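Local atomic coordinates of phosphoribosylaminoimidazole-succinocarboxamide synthase (Pyrococcus horikoshii, PDB entry 4O7W), a protein that catalyses the ATP-dependent joining of L-aspartate to carboxyaminoimidazole ribotide, giving the succinocarboxamide intermediate SAICAR on the de novo route to IMP. Residues E89-N94 against D173-F178; R93-G98 against R198-K203. All coordinates share one frame; numbering follows the deposited sequence.

Interaction 1. Residues E89-N94 against D173-F178; sequences EVVVRN and DFKLEF. With TYD (thymidine-5'-diphosphate), chain B; ATP (adenosine-5'-triphosphate), chain C.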
# COMPACT_ATOMS: atom_id res chain seq x y z
N GLU A 89 2.67 -1.81 -11.82
CA GLU A 89 3.09 -3.20 -11.79
C GLU A 89 2.10 -3.87 -10.85
O GLU A 89 1.94 -3.43 -9.70
CB GLU A 89 4.54 -3.29 -11.33
CG GLU A 89 5.49 -2.89 -12.46
CD GLU A 89 6.84 -2.38 -11.99
OE1 GLU A 89 7.72 -2.14 -12.86
OE2 GLU A 89 7.03 -2.21 -10.75
N VAL A 90 1.40 -4.88 -11.36
CA VAL A 90 0.31 -5.56 -10.64
C VAL A 90 0.81 -6.90 -10.16
O VAL A 90 1.08 -7.80 -10.96
CB VAL A 90 -0.94 -5.73 -11.53
CG1 VAL A 90 -2.08 -6.39 -10.75
CG2 VAL A 90 -1.39 -4.37 -12.06
N VAL A 91 0.98 -7.04 -8.85
CA VAL A 91 1.59 -8.23 -8.29
C VAL A 91 0.52 -9.14 -7.64
O VAL A 91 -0.29 -8.69 -6.83
CB VAL A 91 2.72 -7.87 -7.29
CG1 VAL A 91 3.27 -9.12 -6.65
CG2 VAL A 91 3.85 -7.09 -8.00
N VAL A 92 0.51 -10.41 -8.04
CA VAL A 92 -0.38 -11.41 -7.45
C VAL A 92 0.48 -12.41 -6.67
O VAL A 92 1.53 -12.83 -7.16
CB VAL A 92 -1.19 -12.15 -8.55
CG1 VAL A 92 -2.20 -13.11 -7.93
CG2 VAL A 92 -1.89 -11.17 -9.47
N ARG A 93 0.07 -12.76 -5.45
CA ARG A 93 0.89 -13.59 -4.56
C ARG A 93 0.05 -14.74 -3.97
O ARG A 93 -1.02 -14.50 -3.40
CB ARG A 93 1.52 -12.71 -3.46
CG ARG A 93 1.82 -11.26 -3.90
CD ARG A 93 2.59 -10.42 -2.87
NE ARG A 93 3.97 -10.87 -2.76
CZ ARG A 93 5.06 -10.14 -3.00
NH1 ARG A 93 5.01 -8.85 -3.31
NH2 ARG A 93 6.23 -10.74 -2.90
N ASN A 94 0.52 -15.98 -4.14
CA ASN A 94 -0.11 -17.19 -3.58
C ASN A 94 0.62 -17.71 -2.35
O ASN A 94 0.01 -18.27 -1.43
CB ASN A 94 -0.18 -18.30 -4.63
CG ASN A 94 -0.87 -17.85 -5.90
OD1 ASN A 94 -2.01 -17.39 -5.85
ND2 ASN A 94 -0.18 -17.96 -7.04
N ASP A 173 4.41 -16.22 -6.83
CA ASP A 173 3.88 -14.87 -7.09
C ASP A 173 4.35 -14.46 -8.47
O ASP A 173 5.12 -15.19 -9.09
CB ASP A 173 4.35 -13.86 -6.02
CG ASP A 173 5.87 -13.76 -5.93
OD1 ASP A 173 6.56 -13.97 -6.94
OD2 ASP A 173 6.38 -13.46 -4.83
N PHE A 174 3.88 -13.30 -8.94
CA PHE A 174 4.27 -12.80 -10.27
C PHE A 174 3.77 -11.38 -10.47
O PHE A 174 2.89 -10.91 -9.74
CB PHE A 174 3.74 -13.71 -11.40
CG PHE A 174 2.22 -13.81 -11.46
CD1 PHE A 174 1.50 -13.02 -12.35
CD2 PHE A 174 1.54 -14.71 -10.65
CE1 PHE A 174 0.11 -13.11 -12.44
CE2 PHE A 174 0.14 -14.81 -10.72
CZ PHE A 174 -0.57 -14.00 -11.61
N LYS A 175 4.32 -10.72 -11.48
CA LYS A 175 3.99 -9.34 -11.77
C LYS A 175 3.45 -9.23 -13.20
O LYS A 175 4.01 -9.81 -14.13
CB LYS A 175 5.22 -8.44 -11.59
CG LYS A 175 4.98 -6.95 -11.85
CD LYS A 175 5.22 -6.55 -13.31
CE LYS A 175 6.72 -6.58 -13.67
NZ LYS A 175 6.91 -6.55 -15.17
N LEU A 176 2.36 -8.49 -13.36
CA LEU A 176 1.81 -8.15 -14.67
C LEU A 176 1.80 -6.65 -14.89
O LEU A 176 1.88 -5.85 -13.94
CB LEU A 176 0.38 -8.66 -14.82
CG LEU A 176 0.12 -10.15 -14.60
CD1 LEU A 176 -1.38 -10.40 -14.56
CD2 LEU A 176 0.82 -11.03 -15.63
N GLU A 177 1.68 -6.28 -16.17
CA GLU A 177 1.47 -4.92 -16.60
C GLU A 177 0.36 -4.90 -17.66
O GLU A 177 0.10 -5.91 -18.35
CB GLU A 177 2.76 -4.32 -17.17
CG GLU A 177 3.92 -4.26 -16.18
CD GLU A 177 5.14 -3.52 -16.72
OE1 GLU A 177 5.03 -2.74 -17.69
OE2 GLU A 177 6.23 -3.70 -16.16
N PHE A 178 -0.31 -3.76 -17.76
CA PHE A 178 -1.51 -3.61 -18.55
C PHE A 178 -1.48 -2.27 -19.25
O PHE A 178 -0.89 -1.31 -18.75
CB PHE A 178 -2.75 -3.62 -17.65
CG PHE A 178 -3.02 -4.94 -16.98
CD1 PHE A 178 -3.84 -5.89 -17.58
CD2 PHE A 178 -2.46 -5.22 -15.73
CE1 PHE A 178 -4.12 -7.10 -16.96
CE2 PHE A 178 -2.71 -6.44 -15.11
CZ PHE A 178 -3.54 -7.38 -15.72
PA TYD B . 8.41 -8.68 -4.78
O1A TYD B . 8.54 -9.78 -3.77
O2A TYD B . 7.37 -7.62 -4.47
O3A TYD B . 9.77 -7.87 -5.02
PB TYD B . 11.28 -8.41 -5.18
O1B TYD B . 11.44 -9.56 -4.20
O2B TYD B . 11.36 -8.88 -6.62
O3B TYD B . 12.10 -7.18 -4.92
O5' TYD B . 8.13 -9.34 -6.20
C5' TYD B . 6.93 -10.08 -6.41
C4' TYD B . 6.94 -10.80 -7.76
O4' TYD B . 6.67 -9.85 -8.79
C3' TYD B . 8.27 -11.47 -8.12
O3' TYD B . 7.97 -12.64 -8.87
C2' TYD B . 8.97 -10.50 -9.04
C1' TYD B . 7.80 -9.74 -9.66
N1 TYD B . 8.10 -8.31 -9.85
C2 TYD B . 8.82 -7.87 -11.00
O2 TYD B . 9.20 -8.69 -11.85
N3 TYD B . 9.08 -6.57 -11.18
C4 TYD B . 8.64 -5.65 -10.29
O4 TYD B . 8.87 -4.44 -10.47
C5 TYD B . 7.86 -6.07 -9.09
C5M TYD B . 7.35 -5.06 -8.07
C6 TYD B . 7.63 -7.43 -8.94
PG ATP C . 10.22 0.49 -17.09
O1G ATP C . 10.73 1.78 -16.49
O2G ATP C . 9.86 0.61 -18.55
O3G ATP C . 9.21 -0.24 -16.24
PB ATP C . 12.32 -0.96 -18.35
O1B ATP C . 12.70 0.27 -19.14
O2B ATP C . 13.40 -1.87 -17.81
O3B ATP C . 11.48 -0.50 -17.06
PA ATP C . 11.74 -3.12 -20.13
O1A ATP C . 11.09 -4.36 -19.57
O2A ATP C . 13.23 -3.15 -20.36
O3A ATP C . 11.29 -1.86 -19.22
O5' ATP C . 11.07 -2.77 -21.56
C5' ATP C . 9.66 -2.89 -21.80
C4' ATP C . 8.96 -1.53 -21.75
O4' ATP C . 7.85 -1.47 -22.67
C3' ATP C . 8.33 -1.28 -20.40
O3' ATP C . 8.32 0.13 -20.21
C2' ATP C . 6.90 -1.78 -20.57
O2' ATP C . 5.99 -1.22 -19.63
C1' ATP C . 6.59 -1.34 -21.99
N9 ATP C . 5.57 -2.18 -22.66
C8 ATP C . 5.37 -3.50 -22.50
N7 ATP C . 4.37 -3.93 -23.30
C5 ATP C . 3.91 -2.87 -24.00
C6 ATP C . 2.87 -2.60 -25.03
N6 ATP C . 2.07 -3.58 -25.51
N1 ATP C . 2.73 -1.33 -25.47
C2 ATP C . 3.50 -0.32 -25.04
N3 ATP C . 4.46 -0.50 -24.13
C4 ATP C . 4.72 -1.72 -23.58
O HOH W 1 4.85 -13.56 -2.48

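Interaction 2. Residues R93-G98 against R198-K203; sequences RNVVAG and RFWDAK. With TYD (thymidine-5'-diphosphate), chain B.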
# COMPACT_ATOMS: atom_id res chain seq x y z
N ARG A 93 0.07 -12.76 -5.45
CA ARG A 93 0.89 -13.59 -4.56
C ARG A 93 0.05 -14.74 -3.97
O ARG A 93 -1.02 -14.50 -3.40
CB ARG A 93 1.52 -12.71 -3.46
CG ARG A 93 1.82 -11.26 -3.90
CD ARG A 93 2.59 -10.42 -2.87
NE ARG A 93 3.97 -10.87 -2.76
CZ ARG A 93 5.06 -10.14 -3.00
NH1 ARG A 93 5.01 -8.85 -3.31
NH2 ARG A 93 6.23 -10.74 -2.90
N ASN A 94 0.52 -15.98 -4.14
CA ASN A 94 -0.11 -17.19 -3.58
C ASN A 94 0.62 -17.71 -2.35
O ASN A 94 0.01 -18.27 -1.43
CB ASN A 94 -0.18 -18.30 -4.63
CG ASN A 94 -0.87 -17.85 -5.90
OD1 ASN A 94 -2.01 -17.39 -5.85
ND2 ASN A 94 -0.18 -17.96 -7.04
N VAL A 95 1.94 -17.53 -2.35
CA VAL A 95 2.82 -18.02 -1.31
C VAL A 95 3.73 -16.86 -0.90
O VAL A 95 4.20 -16.10 -1.76
CB VAL A 95 3.65 -19.21 -1.85
CG1 VAL A 95 4.78 -19.59 -0.89
CG2 VAL A 95 2.73 -20.41 -2.10
N VAL A 96 3.96 -16.73 0.41
CA VAL A 96 4.81 -15.67 0.98
C VAL A 96 6.27 -15.81 0.53
O VAL A 96 6.89 -16.88 0.70
CB VAL A 96 4.69 -15.63 2.52
CG1 VAL A 96 5.66 -14.63 3.14
CG2 VAL A 96 3.26 -15.30 2.93
N ALA A 97 6.77 -14.74 -0.08
CA ALA A 97 8.15 -14.64 -0.54
C ALA A 97 8.47 -13.18 -0.81
O ALA A 97 7.56 -12.33 -0.82
CB ALA A 97 8.35 -15.46 -1.82
N GLY A 98 9.75 -12.88 -1.02
CA GLY A 98 10.19 -11.54 -1.37
C GLY A 98 9.74 -10.47 -0.39
O GLY A 98 9.80 -10.66 0.83
N ARG A 198 7.73 -15.94 -9.58
CA ARG A 198 8.40 -16.96 -8.77
C ARG A 198 7.82 -18.33 -9.07
O ARG A 198 6.59 -18.55 -8.95
CB ARG A 198 8.36 -16.65 -7.27
CG ARG A 198 9.34 -15.55 -6.86
CD ARG A 198 9.47 -15.35 -5.35
NE ARG A 198 10.52 -14.37 -5.06
CZ ARG A 198 10.32 -13.08 -4.82
NH1 ARG A 198 9.10 -12.54 -4.78
NH2 ARG A 198 11.37 -12.29 -4.59
N PHE A 199 8.71 -19.23 -9.49
CA PHE A 199 8.40 -20.62 -9.77
C PHE A 199 9.22 -21.50 -8.84
O PHE A 199 10.45 -21.47 -8.88
CB PHE A 199 8.80 -20.99 -11.21
CG PHE A 199 8.13 -20.17 -12.29
CD1 PHE A 199 6.74 -20.00 -12.31
CD2 PHE A 199 8.89 -19.63 -13.33
CE1 PHE A 199 6.13 -19.28 -13.33
CE2 PHE A 199 8.28 -18.91 -14.36
CZ PHE A 199 6.91 -18.73 -14.36
N TRP A 200 8.55 -22.30 -8.01
CA TRP A 200 9.22 -23.30 -7.17
C TRP A 200 8.89 -24.70 -7.61
O TRP A 200 7.73 -25.01 -7.89
CB TRP A 200 8.80 -23.18 -5.71
CG TRP A 200 9.28 -21.96 -4.99
CD1 TRP A 200 10.14 -20.95 -5.47
CD2 TRP A 200 8.99 -21.59 -3.60
NE1 TRP A 200 10.36 -20.01 -4.50
CE2 TRP A 200 9.70 -20.33 -3.35
CE3 TRP A 200 8.22 -22.15 -2.58
CZ2 TRP A 200 9.62 -19.67 -2.13
CZ3 TRP A 200 8.16 -21.48 -1.35
CH2 TRP A 200 8.84 -20.27 -1.13
N ASP A 201 9.89 -25.58 -7.62
CA ASP A 201 9.63 -27.00 -7.82
C ASP A 201 8.71 -27.50 -6.71
O ASP A 201 8.98 -27.25 -5.53
CB ASP A 201 10.90 -27.83 -7.81
CG ASP A 201 10.60 -29.31 -7.90
OD1 ASP A 201 10.35 -29.78 -9.02
OD2 ASP A 201 10.54 -29.98 -6.85
N ALA A 202 7.63 -28.20 -7.08
CA ALA A 202 6.65 -28.69 -6.09
C ALA A 202 7.25 -29.64 -5.05
O ALA A 202 6.93 -29.54 -3.86
CB ALA A 202 5.44 -29.32 -6.78
N LYS A 203 8.13 -30.53 -5.49
CA LYS A 203 8.74 -31.52 -4.59
C LYS A 203 9.80 -30.90 -3.67
O LYS A 203 9.73 -31.05 -2.45
CB LYS A 203 9.31 -32.70 -5.38
CG LYS A 203 9.91 -33.80 -4.52
PA TYD B . 8.41 -8.68 -4.78
O1A TYD B . 8.54 -9.78 -3.77
O2A TYD B . 7.37 -7.62 -4.47
O3A TYD B . 9.77 -7.87 -5.02
PB TYD B . 11.28 -8.41 -5.18
O1B TYD B . 11.44 -9.56 -4.20
O2B TYD B . 11.36 -8.88 -6.62
O3B TYD B . 12.10 -7.18 -4.92
O5' TYD B . 8.13 -9.34 -6.20
C5' TYD B . 6.93 -10.08 -6.41
C4' TYD B . 6.94 -10.80 -7.76
O4' TYD B . 6.67 -9.85 -8.79
C3' TYD B . 8.27 -11.47 -8.12
O3' TYD B . 7.97 -12.64 -8.87
C2' TYD B . 8.97 -10.50 -9.04
C1' TYD B . 7.80 -9.74 -9.66
N1 TYD B . 8.10 -8.31 -9.85
C2 TYD B . 8.82 -7.87 -11.00
O2 TYD B . 9.20 -8.69 -11.85
N3 TYD B . 9.08 -6.57 -11.18
C4 TYD B . 8.64 -5.65 -10.29
O4 TYD B . 8.87 -4.44 -10.47
C5 TYD B . 7.86 -6.07 -9.09
C5M TYD B . 7.35 -5.06 -8.07
C6 TYD B . 7.63 -7.43 -8.94

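Interaction 1. Residues E89-N94 against D173-F178
Asp173 carries its carboxylate between its own backbone N and carbonyl carbon (chi1 58°), while Arg93 turns CG away from its carbonyl carbon and bends at chi3 (71°); the two side chains then run alongside each other on the same face of the sheet and meet as a long, weak salt bridge, Arg93 NH2 to Asp173 OD2, 3.3 Å. The backbones beneath are neighbouring antiparallel strands of the sheet that holds strands 84-93 and 169-180 in this SAICAR synthetase. Val90 and Leu176 form a hydrogen-bonded pair, as do Val92 and Phe174, each pair joined by two backbone hydrogen bonds.

Side chains alternate between two quite different faces. On one, Val92 lays CB over the Phe174 ring, 4.0 Å from its centroid, a CH-pi contact, and Val90 CG2 comes to the edge of the Phe178 ring near its plane; helix 143-165 covers this apolar side. The other face is a ligand floor. Arg93 donates through NH1 and NH2 to two oxygens of the thymidine diphosphate alpha phosphate, the NH2 bond to O1A being 2.6 Å, while Asp173 OD1 accepts from the sugar O3' at 2.7 Å. The guanidinium and carboxylate planes stand perpendicular, and a water bridges Arg93 NE and Asp173 OD2. Val91 and Lys175 lie under the nucleoside, Lys175 CB coming within 3.4 Å of the thymine N1. Farther along, Glu89 CB packs on Lys175 CG at 3.7 Å. Lys175 NZ curls back to Glu177 OE2, a salt bridge within 173-178 whose ammonium probably also eases the closeness of the Glu89 and Glu177 carboxylates. The other carboxylate oxygen of Glu177, OE1, accepts a 2.6 Å hydrogen bond from the ATP ribose O2'.

Interaction 2. Residues R93-G98 against R198-K203
The diphosphate-binding end of the thymidine diphosphate site is where loop 93-98 faces strand 197-201, with no hydrogen bond passing directly between the two segments. Arg198 reaches in with its chain extended from CG to NE (chi2 -172°, chi3 175°), and its CD rests on Ala97 CB at 3.7 Å. Its guanidinium lies with one face against the backbone of Ala97 and Gly98, Gly98 CA coming 3.5 Å from NH2. A side chain at Gly98 would run into both Arg198 NH1 and phosphate oxygen O1A, and the positive phi of 54° also suits a glycine. The loop follows the corner at Asn94, and strand 197-201 pairs with strand 169-180 in the antiparallel sheet. From that strand Arg198 spans the two phosphates: NH1 donates to O1A at 3.0 Å and NH2 to O1B at 2.8 Å, both bonds nearly straight. O1A is shared with Arg93, so two guanidinium groups converge on one anionic oxygen. Asp211 takes Arg198 NE in a salt bridge and probably steadies the group's rotation. A leucine in place of Arg198 would probably leave O1B without this donor and Asp211 without its positive mate. Farther from the ligand, the six-membered end of the Trp200 indole comes obliquely to the loop, Trp200 CZ3 lying 3.9 Å from Val95 CG1. Ala97 CB is 4.4 Å from Trp200 CZ2.

How the interactions relate
The centres of interactions 1 and 2 are about 13 Å apart, and both start from the same piece of chain: strand 84-93 supplies the first segment of interaction 1, then turns at Asn94 into the loop of interaction 2, with Arg93 and Asn94 common to both. Their second segments come later, in the order 173-178 then 198-203, on strands 169-180 and 197-201, neighbours in one antiparallel sheet. A salt bridge from Asp173 OD2 to Arg198 NH1, 2.9 Å, ties the two directly. Together they line one bound nucleotide, with interaction 1 beneath its base and sugar and both meeting its phosphates, while interaction 1 also extends to ATP.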